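Local coordinates for protein beta-lactamase (Chitinophaga pinensis, PDB 6N36) that probably hydrolyses the amide bond of beta-lactam rings as a dinuclear zinc enzyme of the metallo-beta-lactamase superfamily, at residues A26-Y31 / F40-P45; G47-N52 / I78-H83; K102-E107 / A135-H140. All coordinates share one frame; numbering follows the deposited sequence.

In the fold
All three contacts lie in one mixed seven-stranded sheet and come in series along the chain. Contact 1 pairs strands 29-31 and 40-42 near one edge, contact 2 pairs strands 48-51 and 76-80 in the middle, and contact 3 adds strand 137-139 at the far edge to strand 102-106. The centres of contacts 1 and 2, and of contacts 2 and 3, are about 11 Å apart; those of contacts 1 and 3 are about 20 Å apart. Backbone bonds join F40 to I51 and L79 to K102. The sheet is one of the two in the alpha-beta-beta-alpha sandwich of the metallo-beta-lactamase superfamily, with zinc ligand H83 in the loop just after strand 76-80.

Contact 1: residues A26-Y31 / F40-P45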
# COMPACT_ATOMS: atom_id res chain seq x y z
N ALA A 26 -5.97 1.28 -15.17
CA ALA A 26 -7.03 0.39 -15.66
C ALA A 26 -8.35 0.98 -15.18
O ALA A 26 -8.49 1.18 -13.98
CB ALA A 26 -6.84 -1.00 -15.17
N GLY A 27 -9.28 1.26 -16.08
CA GLY A 27 -10.58 1.73 -15.61
C GLY A 27 -10.46 3.04 -14.83
O GLY A 27 -9.76 3.97 -15.28
N ASN A 28 -11.06 3.04 -13.65
CA ASN A 28 -11.10 4.17 -12.69
C ASN A 28 -9.96 4.10 -11.66
O ASN A 28 -10.08 4.73 -10.60
CB ASN A 28 -12.48 4.27 -12.04
CG ASN A 28 -12.90 3.03 -11.29
OD1 ASN A 28 -12.67 1.88 -11.73
ND2 ASN A 28 -13.55 3.22 -10.17
N LEU A 29 -8.95 3.29 -11.91
CA LEU A 29 -7.76 3.20 -11.02
C LEU A 29 -6.59 3.93 -11.65
O LEU A 29 -6.23 3.66 -12.82
CB LEU A 29 -7.41 1.73 -10.83
CG LEU A 29 -6.08 1.48 -10.13
CD1 LEU A 29 -6.08 1.95 -8.69
CD2 LEU A 29 -5.69 0.01 -10.21
N TYR A 30 -6.05 4.87 -10.91
CA TYR A 30 -4.97 5.76 -11.37
C TYR A 30 -3.77 5.60 -10.42
O TYR A 30 -3.91 5.44 -9.18
CB TYR A 30 -5.41 7.22 -11.35
CG TYR A 30 -6.57 7.50 -12.27
CD1 TYR A 30 -7.87 7.24 -11.86
CD2 TYR A 30 -6.37 7.99 -13.55
CE1 TYR A 30 -8.95 7.43 -12.71
CE2 TYR A 30 -7.46 8.24 -14.38
CZ TYR A 30 -8.75 7.92 -13.97
OH TYR A 30 -9.87 8.16 -14.77
N TYR A 31 -2.60 5.77 -11.01
CA TYR A 31 -1.31 5.88 -10.31
C TYR A 31 -1.04 7.36 -10.06
O TYR A 31 -1.01 8.14 -11.01
CB TYR A 31 -0.16 5.29 -11.11
CG TYR A 31 1.14 5.22 -10.33
CD1 TYR A 31 1.43 4.12 -9.53
CD2 TYR A 31 2.06 6.27 -10.33
CE1 TYR A 31 2.58 4.06 -8.79
CE2 TYR A 31 3.23 6.20 -9.59
CZ TYR A 31 3.52 5.07 -8.86
OH TYR A 31 4.64 4.97 -8.09
N PHE A 40 -2.36 5.05 -4.96
CA PHE A 40 -3.37 4.61 -5.92
C PHE A 40 -4.67 5.35 -5.64
O PHE A 40 -5.09 5.46 -4.49
CB PHE A 40 -3.53 3.10 -5.84
CG PHE A 40 -2.20 2.39 -5.96
CD1 PHE A 40 -1.64 2.19 -7.20
CD2 PHE A 40 -1.52 1.97 -4.83
CE1 PHE A 40 -0.43 1.53 -7.32
CE2 PHE A 40 -0.31 1.31 -4.96
CZ PHE A 40 0.25 1.15 -6.19
N LEU A 41 -5.28 5.84 -6.71
CA LEU A 41 -6.54 6.62 -6.62
C LEU A 41 -7.62 5.84 -7.34
O LEU A 41 -7.43 5.49 -8.51
CB LEU A 41 -6.35 7.99 -7.27
CG LEU A 41 -7.59 8.89 -7.22
CD1 LEU A 41 -7.85 9.40 -5.83
CD2 LEU A 41 -7.41 10.00 -8.25
N ILE A 42 -8.72 5.54 -6.66
CA ILE A 42 -9.91 4.89 -7.27
C ILE A 42 -11.01 5.94 -7.26
O ILE A 42 -11.38 6.43 -6.20
CB ILE A 42 -10.30 3.67 -6.47
CG1 ILE A 42 -9.19 2.63 -6.45
CG2 ILE A 42 -11.62 3.10 -7.01
CD1 ILE A 42 -9.41 1.59 -5.46
N THR A 43 -11.50 6.30 -8.43
CA THR A 43 -12.46 7.41 -8.59
C THR A 43 -13.86 6.83 -8.68
O THR A 43 -14.05 5.81 -9.34
CB THR A 43 -12.13 8.27 -9.78
OG1 THR A 43 -12.15 7.50 -11.01
CG2 THR A 43 -10.79 8.94 -9.61
N THR A 44 -14.81 7.52 -8.08
CA THR A 44 -16.23 7.08 -8.18
C THR A 44 -17.11 8.32 -8.21
O THR A 44 -16.70 9.44 -7.84
CB THR A 44 -16.69 6.19 -7.02
OG1 THR A 44 -17.25 6.98 -5.97
CG2 THR A 44 -15.58 5.32 -6.45
N PRO A 45 -18.36 8.15 -8.67
CA PRO A 45 -19.27 9.30 -8.68
C PRO A 45 -19.53 9.90 -7.31
O PRO A 45 -19.94 11.05 -7.30
CB PRO A 45 -20.55 8.72 -9.26
CG PRO A 45 -20.05 7.56 -10.13
CD PRO A 45 -18.91 6.96 -9.33
O HOH W 1 -12.39 8.24 -13.68
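Strands 29-31 and 40-42 form an antiparallel beta hairpin near one edge of the seven-stranded sheet, with Y30 and L41 as the hydrogen-bonded pair between the non-hydrogen-bonded pairs L29-I42 and Y31-F40. The Y30 N-L41 O bond is 2.8 Å and the reciprocal L41 N-Y30 O bond 2.9 Å. Beyond L29 the pairing continues through N28, which lies in the type II' turn from A26 to L29. Its carbonyl O accepts from T43 N, while its side chain returns the grip: ND2 reaches T43 O at 2.8 Å, nearly straight at 177° and with the acceptor in the amide plane. A first torsion of 59° sets CG between the backbone N and carbonyl carbon, directing the amide at T43.

The two faces differ. One is apolar: L29 CD1 meets I42 CG1 at 3.9 Å and also touches F40 CB, the rings of Y31 and F40 meet obliquely, their planes 78° apart, and F169 of strand 165-172 packs on L29 and I42. The other is mixed: Y30 CB lies against L41 CB, the Y30 ring presents its edge to T43, with CE1 3.6 Å from OG1, and one water joins Y30 OH, at 2.7 Å, to T43 OG1. N28 and T43 are therefore clasped through backbone and side chain, which extends polar pairing past the short ladder while the L29 face merges with the core.

Contact 2: residues G47-N52 / I78-H83; sequences GHILIN and ILLTTH. With ZN (zinc ion), chain C.
I49, L50 and I51 lie in parallel register with I78, L79 and L80 in a beta-alpha-beta unit whose crossover runs through helix 58-69. Backbone hydrogen bonds run from I78 N to H48 O and from N52 N to L80 O; between them L50 N donates to I78 O at 3.0 Å and L50 O accepts from L80 N at 2.9 Å.

Among the apolar contacts, L80 CD1 touches both I49 CG2, at 3.7 Å, and I51 CG1, at 4.0 Å. On the other face L50 CD2 meets L79 CD2.

Side-chain hydrogen bonds take over where the strands stop. N52 OD1 accepts from T81 OG1 and T82 N, both at 2.9 Å, and ND2 donates to T82 OG1 at 3.1 Å. T81 OG1 stands anti to its backbone N (chi1 -174°), which turns the hydroxyl toward N52 OD1.

H83 NE2 binds zinc at 2.2 Å; H85 and H160 complete the protein ligands, and three waters also bind. N184, bonded to H83 ND1, is the second-shell partner. N52 acts one step further out, tying T82 N and the hydroxyls of T81 and T82 to the end of strand 48-51, consistent with holding the loop that leads into H83.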
# COMPACT_ATOMS: atom_id res chain seq x y z
N GLY A 47 -17.19 10.07 -4.86
CA GLY A 47 -15.91 10.43 -4.23
C GLY A 47 -14.87 9.36 -4.42
O GLY A 47 -15.14 8.30 -4.99
N HIS A 48 -13.67 9.60 -3.91
CA HIS A 48 -12.53 8.74 -4.28
C HIS A 48 -11.95 8.03 -3.06
O HIS A 48 -12.12 8.48 -1.93
CB HIS A 48 -11.43 9.60 -4.92
CG HIS A 48 -11.94 10.58 -5.93
ND1 HIS A 48 -12.89 10.23 -6.89
CD2 HIS A 48 -11.66 11.90 -6.12
CE1 HIS A 48 -13.14 11.28 -7.63
NE2 HIS A 48 -12.39 12.34 -7.20
N ILE A 49 -11.25 6.96 -3.37
CA ILE A 49 -10.48 6.16 -2.40
C ILE A 49 -9.00 6.42 -2.74
O ILE A 49 -8.57 6.23 -3.90
CB ILE A 49 -10.84 4.68 -2.43
CG1 ILE A 49 -12.36 4.43 -2.32
CG2 ILE A 49 -10.03 3.92 -1.38
CD1 ILE A 49 -13.02 4.14 -3.64
N LEU A 50 -8.21 6.72 -1.70
CA LEU A 50 -6.72 6.80 -1.82
C LEU A 50 -6.09 5.66 -1.06
O LEU A 50 -6.41 5.49 0.13
CB LEU A 50 -6.24 8.12 -1.24
CG LEU A 50 -4.72 8.28 -1.22
CD1 LEU A 50 -4.17 8.41 -2.62
CD2 LEU A 50 -4.33 9.45 -0.31
N ILE A 51 -5.24 4.88 -1.73
CA ILE A 51 -4.42 3.85 -1.07
C ILE A 51 -2.98 4.38 -1.01
O ILE A 51 -2.34 4.47 -2.05
CB ILE A 51 -4.50 2.51 -1.80
CG1 ILE A 51 -5.94 2.01 -1.95
CG2 ILE A 51 -3.63 1.52 -1.04
CD1 ILE A 51 -6.07 0.78 -2.84
N ASN A 52 -2.55 4.65 0.21
CA ASN A 52 -1.19 5.10 0.60
C ASN A 52 -0.94 6.57 0.32
O ASN A 52 -1.47 7.15 -0.65
CB ASN A 52 -0.07 4.29 -0.04
CG ASN A 52 0.01 2.86 0.45
OD1 ASN A 52 -0.52 2.53 1.52
ND2 ASN A 52 0.65 2.00 -0.35
N ILE A 78 -12.28 8.22 1.34
CA ILE A 78 -11.75 7.07 2.10
C ILE A 78 -10.24 7.05 1.95
O ILE A 78 -9.75 7.11 0.83
CB ILE A 78 -12.40 5.77 1.63
CG1 ILE A 78 -13.92 5.85 1.79
CG2 ILE A 78 -11.78 4.60 2.39
CD1 ILE A 78 -14.64 4.63 1.32
N LEU A 79 -9.57 6.82 3.06
CA LEU A 79 -8.11 6.61 3.11
C LEU A 79 -7.82 5.18 3.55
O LEU A 79 -8.37 4.73 4.55
CB LEU A 79 -7.47 7.58 4.11
CG LEU A 79 -7.78 9.06 3.92
CD1 LEU A 79 -7.14 9.90 4.99
CD2 LEU A 79 -7.34 9.51 2.59
N LEU A 80 -6.96 4.52 2.80
CA LEU A 80 -6.46 3.16 3.08
C LEU A 80 -4.94 3.17 3.01
O LEU A 80 -4.33 4.08 2.41
CB LEU A 80 -6.99 2.19 2.04
CG LEU A 80 -8.49 2.08 1.89
CD1 LEU A 80 -8.83 1.15 0.74
CD2 LEU A 80 -9.10 1.60 3.18
N THR A 81 -4.32 2.18 3.65
CA THR A 81 -2.88 1.94 3.53
C THR A 81 -2.62 0.44 3.42
O THR A 81 -3.36 -0.36 4.01
CB THR A 81 -2.09 2.55 4.70
OG1 THR A 81 -0.71 2.41 4.43
CG2 THR A 81 -2.44 1.91 6.03
N THR A 82 -1.56 0.11 2.72
CA THR A 82 -1.05 -1.27 2.69
C THR A 82 -0.32 -1.66 3.97
O THR A 82 -0.34 -2.84 4.35
CB THR A 82 -0.21 -1.53 1.45
OG1 THR A 82 0.89 -0.61 1.38
CG2 THR A 82 -1.03 -1.45 0.18
N HIS A 83 0.38 -0.76 4.61
CA HIS A 83 0.96 -1.02 5.96
C HIS A 83 1.41 0.29 6.58
O HIS A 83 1.87 1.18 5.85
CB HIS A 83 2.12 -2.04 5.90
CG HIS A 83 3.39 -1.62 5.23
ND1 HIS A 83 3.68 -1.91 3.92
CD2 HIS A 83 4.49 -1.06 5.73
CE1 HIS A 83 4.92 -1.52 3.64
NE2 HIS A 83 5.45 -1.00 4.73
ZN ZN C . 7.62 -1.07 5.10
O HOH W 2 7.80 -1.22 2.70
O HOH W 3 8.27 0.81 4.71
O HOH W 4 9.86 -1.29 5.24

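Contact 3: residues K102-E107 / A135-H140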
# COMPACT_ATOMS: atom_id res chain seq x y z
N LYS A 102 -12.44 9.54 5.66
CA LYS A 102 -12.46 8.50 6.71
C LYS A 102 -11.21 7.64 6.59
O LYS A 102 -10.96 7.12 5.51
CB LYS A 102 -13.70 7.62 6.59
CG LYS A 102 -15.03 8.34 6.80
CD LYS A 102 -16.14 7.31 6.80
CE LYS A 102 -17.53 7.83 6.55
NZ LYS A 102 -18.39 6.74 6.00
N MET A 103 -10.45 7.51 7.66
CA MET A 103 -9.32 6.55 7.73
C MET A 103 -9.84 5.16 8.06
O MET A 103 -10.38 4.97 9.15
CB MET A 103 -8.31 6.92 8.80
CG MET A 103 -7.12 5.99 8.78
SD MET A 103 -5.97 6.39 7.43
CE MET A 103 -5.64 4.75 6.79
N MET A 104 -9.65 4.20 7.17
CA MET A 104 -10.06 2.80 7.41
C MET A 104 -8.77 1.95 7.44
O MET A 104 -7.93 2.06 6.52
CB MET A 104 -11.05 2.31 6.37
CG MET A 104 -12.21 3.26 6.23
SD MET A 104 -13.52 2.50 5.25
CE MET A 104 -14.78 3.76 5.31
N VAL A 105 -8.54 1.25 8.56
CA VAL A 105 -7.24 0.58 8.84
C VAL A 105 -7.50 -0.80 9.44
O VAL A 105 -8.44 -0.96 10.26
CB VAL A 105 -6.31 1.42 9.72
CG1 VAL A 105 -6.86 1.64 11.10
CG2 VAL A 105 -4.90 0.82 9.76
N ASN A 106 -6.75 -1.76 8.96
CA ASN A 106 -6.60 -3.09 9.58
C ASN A 106 -6.51 -2.93 11.09
O ASN A 106 -5.70 -2.19 11.58
CB ASN A 106 -5.38 -3.79 9.00
CG ASN A 106 -5.26 -5.26 9.33
OD1 ASN A 106 -5.77 -5.72 10.35
ND2 ASN A 106 -4.48 -5.96 8.54
N GLU A 107 -7.38 -3.60 11.82
CA GLU A 107 -7.39 -3.58 13.30
C GLU A 107 -5.98 -3.82 13.83
O GLU A 107 -5.64 -3.23 14.83
CB GLU A 107 -8.35 -4.64 13.86
CG GLU A 107 -8.24 -5.99 13.17
CD GLU A 107 -8.71 -7.22 13.92
OE1 GLU A 107 -8.27 -8.34 13.55
OE2 GLU A 107 -9.54 -7.07 14.85
N ALA A 135 -8.35 5.83 13.60
CA ALA A 135 -9.19 5.04 12.68
C ALA A 135 -10.64 5.48 12.77
O ALA A 135 -11.17 5.58 13.92
CB ALA A 135 -9.08 3.58 12.98
N ASP A 136 -11.30 5.65 11.62
CA ASP A 136 -12.77 5.83 11.56
C ASP A 136 -13.46 4.47 11.42
O ASP A 136 -14.62 4.35 11.85
CB ASP A 136 -13.10 6.81 10.44
CG ASP A 136 -12.51 8.18 10.74
OD1 ASP A 136 -13.02 8.84 11.69
OD2 ASP A 136 -11.54 8.58 10.08
N ARG A 137 -12.79 3.48 10.85
CA ARG A 137 -13.30 2.10 10.72
C ARG A 137 -12.12 1.16 10.89
O ARG A 137 -11.03 1.45 10.33
CB ARG A 137 -14.01 1.86 9.39
CG ARG A 137 -14.58 0.46 9.22
CD ARG A 137 -15.42 0.30 7.96
NE ARG A 137 -15.65 -1.11 7.71
CZ ARG A 137 -15.90 -1.66 6.52
NH1 ARG A 137 -16.02 -0.93 5.44
NH2 ARG A 137 -16.01 -2.98 6.43
N LEU A 138 -12.31 0.12 11.71
CA LEU A 138 -11.29 -0.93 11.90
C LEU A 138 -11.68 -2.08 10.99
O LEU A 138 -12.85 -2.57 11.07
CB LEU A 138 -11.29 -1.35 13.38
CG LEU A 138 -10.90 -0.29 14.40
CD1 LEU A 138 -11.12 -0.80 15.82
CD2 LEU A 138 -9.46 0.16 14.21
N LEU A 139 -10.74 -2.55 10.17
CA LEU A 139 -11.00 -3.57 9.14
C LEU A 139 -10.46 -4.93 9.61
O LEU A 139 -9.39 -4.97 10.27
CB LEU A 139 -10.28 -3.15 7.86
CG LEU A 139 -10.72 -1.84 7.22
CD1 LEU A 139 -9.72 -1.44 6.13
CD2 LEU A 139 -12.15 -1.96 6.70
N HIS A 140 -11.15 -6.00 9.20
CA HIS A 140 -10.78 -7.41 9.40
C HIS A 140 -10.56 -8.13 8.07
O HIS A 140 -11.00 -7.65 7.04
CB HIS A 140 -11.87 -8.12 10.23
CG HIS A 140 -12.12 -7.40 11.51
ND1 HIS A 140 -13.08 -6.41 11.62
CD2 HIS A 140 -11.46 -7.41 12.68
CE1 HIS A 140 -13.05 -5.91 12.83
NE2 HIS A 140 -12.07 -6.50 13.51
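M104, V105 and N106 pair in parallel with R137, L138 and L139, closing a beta-alpha-beta unit that includes helix 110-114 and placing strand 137-139 at the edge of the sheet. The inner part, around M104, V105 and L139, is compact. V105 N donates to R137 O at 3.1 Å, and V105 O takes L139 N at 2.8 Å from well above the carbonyl plane, 41° out of it. L139 CD1 lies against M104 CB, and this face continues onto I145 of strand 144-147. On the reverse face V105 CG1 presses on A135 CB at 3.5 Å, tighter than normal contact, and L113 of helix 110-114 packs on V105.

Toward the open edge the packing gives way to solvent. Exposed L138 borders V105 CG1 through CD2, and the partly exposed R137 has L139 CD2 over one face of its guanidinium, with NH1 held by S144 O and CD approached by M104 SD. At the far end E107 N bonds L139 O at 2.9 Å. At the near end exposed D136 clasps M103: its N donates to M103 O at 2.7 Å, and D136 OD2 receives M103 N at 2.9 Å through its anti lone pair.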